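PDB 5UQZ: glucan-binding protein C, GbpC from Streptococcus mutans UA159, which binds glucan at the streptococcal cell surface and probably mediates both sucrose-independent and sucrose-dependent adherence, here as a calcium-bearing fragment of the longer wall-linked protein. Local coordinates for residues Y144-I149 against I211-N217. Residues are numbered along the deposited sequence; the frame is centred on the assembly and turned at random.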
ATOM      1  N   TYR A 144       0.479  13.487  18.603  1.00  6.87           N
ATOM      2  CA  TYR A 144      -0.439  14.310  17.798  1.00  7.32           C
ATOM      3  C   TYR A 144      -0.453  15.702  18.407  1.00  7.15           C
ATOM      4  O   TYR A 144      -0.821  15.849  19.574  1.00  7.51           O
ATOM      5  CB  TYR A 144      -1.855  13.718  17.808  1.00  7.70           C
ATOM      6  CG  TYR A 144      -2.819  14.650  17.134  1.00  7.00           C
ATOM      7  CD1 TYR A 144      -2.892  14.716  15.736  1.00  7.33           C
ATOM      8  CD2 TYR A 144      -3.623  15.486  17.883  1.00  6.72           C
ATOM      9  CE1 TYR A 144      -3.752  15.624  15.095  1.00  7.47           C
ATOM     10  CE2 TYR A 144      -4.522  16.383  17.254  1.00  7.86           C
ATOM     11  CZ  TYR A 144      -4.578  16.455  15.842  1.00  7.25           C
ATOM     12  OH  TYR A 144      -5.443  17.296  15.174  1.00  7.74           O
ATOM     13  N   ASN A 145      -0.092  16.702  17.619  1.00  7.69           N
ATOM     14  CA  ASN A 145      -0.045  18.094  18.109  1.00  7.81           C
ATOM     15  C   ASN A 145       0.652  18.171  19.473  1.00  8.76           C
ATOM     16  O   ASN A 145       0.168  18.791  20.430  1.00  8.89           O
ATOM     17  CB  ASN A 145      -1.454  18.708  18.131  1.00  7.84           C
ATOM     18  CG  ASN A 145      -1.897  19.152  16.728  1.00  8.45           C
ATOM     19  OD1 ASN A 145      -1.101  19.200  15.785  1.00 10.11           O
ATOM     20  ND2 ASN A 145      -3.178  19.477  16.596  1.00  8.36           N
ATOM     21  N   ASP A 146       1.820  17.538  19.553  1.00  8.41           N
ATOM     22  CA  ASP A 146       2.638  17.564  20.760  1.00  8.81           C
ATOM     23  C   ASP A 146       2.028  16.822  21.951  1.00  8.75           C
ATOM     24  O   ASP A 146       2.588  16.941  23.063  1.00 10.73           O
ATOM     25  CB  ASP A 146       3.084  18.979  21.116  1.00 10.49           C
ATOM     26  CG  ASP A 146       4.048  19.525  20.125  1.00 14.89           C
ATOM     27  OD1 ASP A 146       4.662  18.772  19.353  1.00 18.24           O
ATOM     28  OD2 ASP A 146       4.219  20.773  20.159  1.00 19.48           O
ATOM     29  N   LYS A 147       0.971  16.054  21.763  1.00  7.95           N
ATOM     30  CA  LYS A 147       0.469  15.131  22.777  1.00  7.81           C
ATOM     31  C   LYS A 147       1.077  13.776  22.449  1.00  7.15           C
ATOM     32  O   LYS A 147       0.724  13.155  21.430  1.00  8.07           O
ATOM     33  CB  LYS A 147      -1.057  15.048  22.721  1.00  9.53           C
ATOM     34  CG  LYS A 147      -1.740  16.381  22.991  1.00 11.05           C
ATOM     35  CD  LYS A 147      -3.258  16.238  22.773  1.00 15.14           C
ATOM     36  CE  LYS A 147      -3.961  17.505  23.197  1.00 20.00           C
ATOM     37  NZ  LYS A 147      -5.420  17.294  23.429  1.00 26.69           N
ATOM     38  N   LYS A 148       1.929  13.270  23.329  1.00  6.98           N
ATOM     39  CA  LYS A 148       2.447  11.924  23.107  1.00  7.18           C
ATOM     40  C   LYS A 148       1.274  10.939  23.157  1.00  6.64           C
ATOM     41  O   LYS A 148       0.388  11.054  24.012  1.00  7.71           O
ATOM     42  CB  LYS A 148       3.473  11.621  24.218  1.00  8.13           C
ATOM     43  CG  LYS A 148       4.182  10.262  24.036  1.00  9.23           C
ATOM     44  CD  LYS A 148       5.251  10.100  25.087  1.00 10.43           C
ATOM     45  CE  LYS A 148       5.722   8.664  25.189  1.00 11.35           C
ATOM     46  NZ  LYS A 148       6.392   8.149  23.933  1.00 11.38           N
ATOM     47  N   ILE A 149       1.319   9.955  22.279  1.00  6.86           N
ATOM     48  CA  ILE A 149       0.273   8.942  22.181  1.00  6.95           C
ATOM     49  C   ILE A 149       0.673   7.733  23.003  1.00  7.18           C
ATOM     50  O   ILE A 149       1.780   7.208  22.840  1.00  7.73           O
ATOM     51  CB  ILE A 149       0.033   8.595  20.707  1.00  6.87           C
ATOM     52  CG1 ILE A 149      -0.635   9.812  20.014  1.00  7.65           C
ATOM     53  CG2 ILE A 149      -0.849   7.359  20.595  1.00  7.71           C
ATOM     54  CD1 ILE A 149      -0.618   9.744  18.465  1.00  8.60           C
ATOM     55  N   ILE A 211      -7.954  11.502  22.049  1.00  6.20           N
ATOM     56  CA  ILE A 211      -7.450  12.763  21.521  1.00  7.01           C
ATOM     57  C   ILE A 211      -8.425  13.304  20.472  1.00  7.19           C
ATOM     58  O   ILE A 211      -8.763  12.620  19.490  1.00  7.58           O
ATOM     59  CB  ILE A 211      -6.068  12.537  20.920  1.00  6.65           C
ATOM     60  CG1 ILE A 211      -5.092  12.207  22.015  1.00  7.31           C
ATOM     61  CG2 ILE A 211      -5.619  13.825  20.186  1.00  8.99           C
ATOM     62  CD1 ILE A 211      -3.676  11.840  21.514  1.00  8.50           C
ATOM     63  N   ASP A 212      -8.863  14.554  20.684  1.00  7.10           N
ATOM     64  CA  ASP A 212      -9.715  15.253  19.734  1.00  7.08           C
ATOM     65  C   ASP A 212      -8.919  15.653  18.490  1.00  6.66           C
ATOM     66  O   ASP A 212      -7.913  16.368  18.593  1.00  7.70           O
ATOM     67  CB  ASP A 212     -10.248  16.494  20.471  1.00  9.12           C
ATOM     68  CG  ASP A 212     -11.187  17.349  19.628  1.00  9.60           C
ATOM     69  OD1 ASP A 212     -11.560  16.985  18.512  1.00 10.71           O
ATOM     70  OD2 ASP A 212     -11.553  18.453  20.130  1.00 12.15           O
ATOM     71  N   LEU A 213      -9.376  15.199  17.324  1.00  6.74           N
ATOM     72  CA  LEU A 213      -8.714  15.452  16.044  1.00  6.97           C
ATOM     73  C   LEU A 213      -9.323  16.621  15.288  1.00  6.88           C
ATOM     74  O   LEU A 213      -8.969  16.841  14.121  1.00  7.38           O
ATOM     75  CB  LEU A 213      -8.679  14.174  15.192  1.00  7.87           C
ATOM     76  CG  LEU A 213      -8.044  12.968  15.876  1.00  8.16           C
ATOM     77  CD1 LEU A 213      -8.048  11.783  14.908  1.00 10.82           C
ATOM     78  CD2 LEU A 213      -6.596  13.241  16.365  1.00  9.05           C
ATOM     79  N   SER A 214     -10.189  17.414  15.939  1.00  7.01           N
ATOM     80  CA  SER A 214     -10.901  18.412  15.141  0.51  8.60           C
ATOM     81  C   SER A 214     -10.101  19.676  14.855  1.00  8.06           C
ATOM     82  O   SER A 214     -10.669  20.575  14.223  1.00  9.28           O
ATOM     83  CB  SER A 214     -12.283  18.734  15.706  0.51 11.31           C
ATOM     84  OG  SER A 214     -12.156  19.273  17.003  0.51 12.52           O
ATOM     85  N   GLY A 215      -8.825  19.736  15.229  1.00  7.43           N
ATOM     86  CA  GLY A 215      -7.928  20.733  14.672  1.00  8.21           C
ATOM     87  C   GLY A 215      -7.511  20.399  13.248  1.00  7.36           C
ATOM     88  O   GLY A 215      -6.849  21.206  12.591  1.00  7.65           O
ATOM     89  N   ASN A 216      -7.884  19.216  12.755  1.00  7.49           N
ATOM     90  CA  ASN A 216      -7.636  18.858  11.364  1.00  7.95           C
ATOM     91  C   ASN A 216      -6.161  18.753  11.042  1.00  8.38           C
ATOM     92  O   ASN A 216      -5.716  19.035   9.918  1.00  9.19           O
ATOM     93  CB  ASN A 216      -8.389  19.745  10.378  1.00  9.39           C
ATOM     94  CG  ASN A 216      -9.872  19.502  10.406  1.00 10.78           C
ATOM     95  OD1 ASN A 216     -10.375  18.666  11.159  1.00 13.25           O
ATOM     96  ND2 ASN A 216     -10.611  20.271   9.610  1.00 13.34           N
ATOM     97  N   ASN A 217      -5.367  18.288  12.030  1.00  7.19           N
ATOM     98  CA  ASN A 217      -3.927  18.123  11.827  1.00  7.86           C
ATOM     99  C   ASN A 217      -3.511  16.664  11.658  1.00  7.21           C
ATOM    100  O   ASN A 217      -2.309  16.392  11.572  1.00  8.07           O
ATOM    101  CB  ASN A 217      -3.143  18.765  12.973  1.00  7.74           C
ATOM    102  CG  ASN A 217      -3.439  20.261  13.105  1.00  8.19           C
ATOM    103  OD1 ASN A 217      -4.011  20.710  14.104  1.00  8.52           O
ATOM    104  ND2 ASN A 217      -3.065  21.021  12.066  1.00 10.66           N
TER
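A beta-hairpin tip packs here against the loop between strands 194-204 and 219-222, with one buried tyrosine as the main link. The type I' turn Tyr144-Lys147, a common reversal for a two-residue hairpin, is closed by Tyr144 N to Lys147 O (2.9 Å) and Lys147 N to Tyr144 O (2.8 Å). Tyr144 reaches into the curve of residues 211-217: Leu213 CD2 sits 3.7 Å from the centroid of the Tyr144 ring, almost on the normal, a CH-pi contact, while Ile211 CG2 comes within 3.5 Å of Tyr144 CD2. The loop folds back through a type I turn, Leu213-Asn216, overlapped at its start by an Asx turn in which Asp212 OD1 accepts from Ser214 N (2.9 Å). This reversal brings Asn217 N to Tyr144 OH (3.3 Å), a hydrogen bond, and a second joins Asn145 ND2 to Asn217 OD1 (2.9 Å). Away from the calcium site, the contact ties a hairpin to a loop, both within the GbpC family region; Gly63 pairs through its backbone with both Asn145 and Asn217, strand 64-65 pairs antiparallel with hairpin arm 143-144, and Phe203 of strand 194-204 touches Ile149 and Ile211.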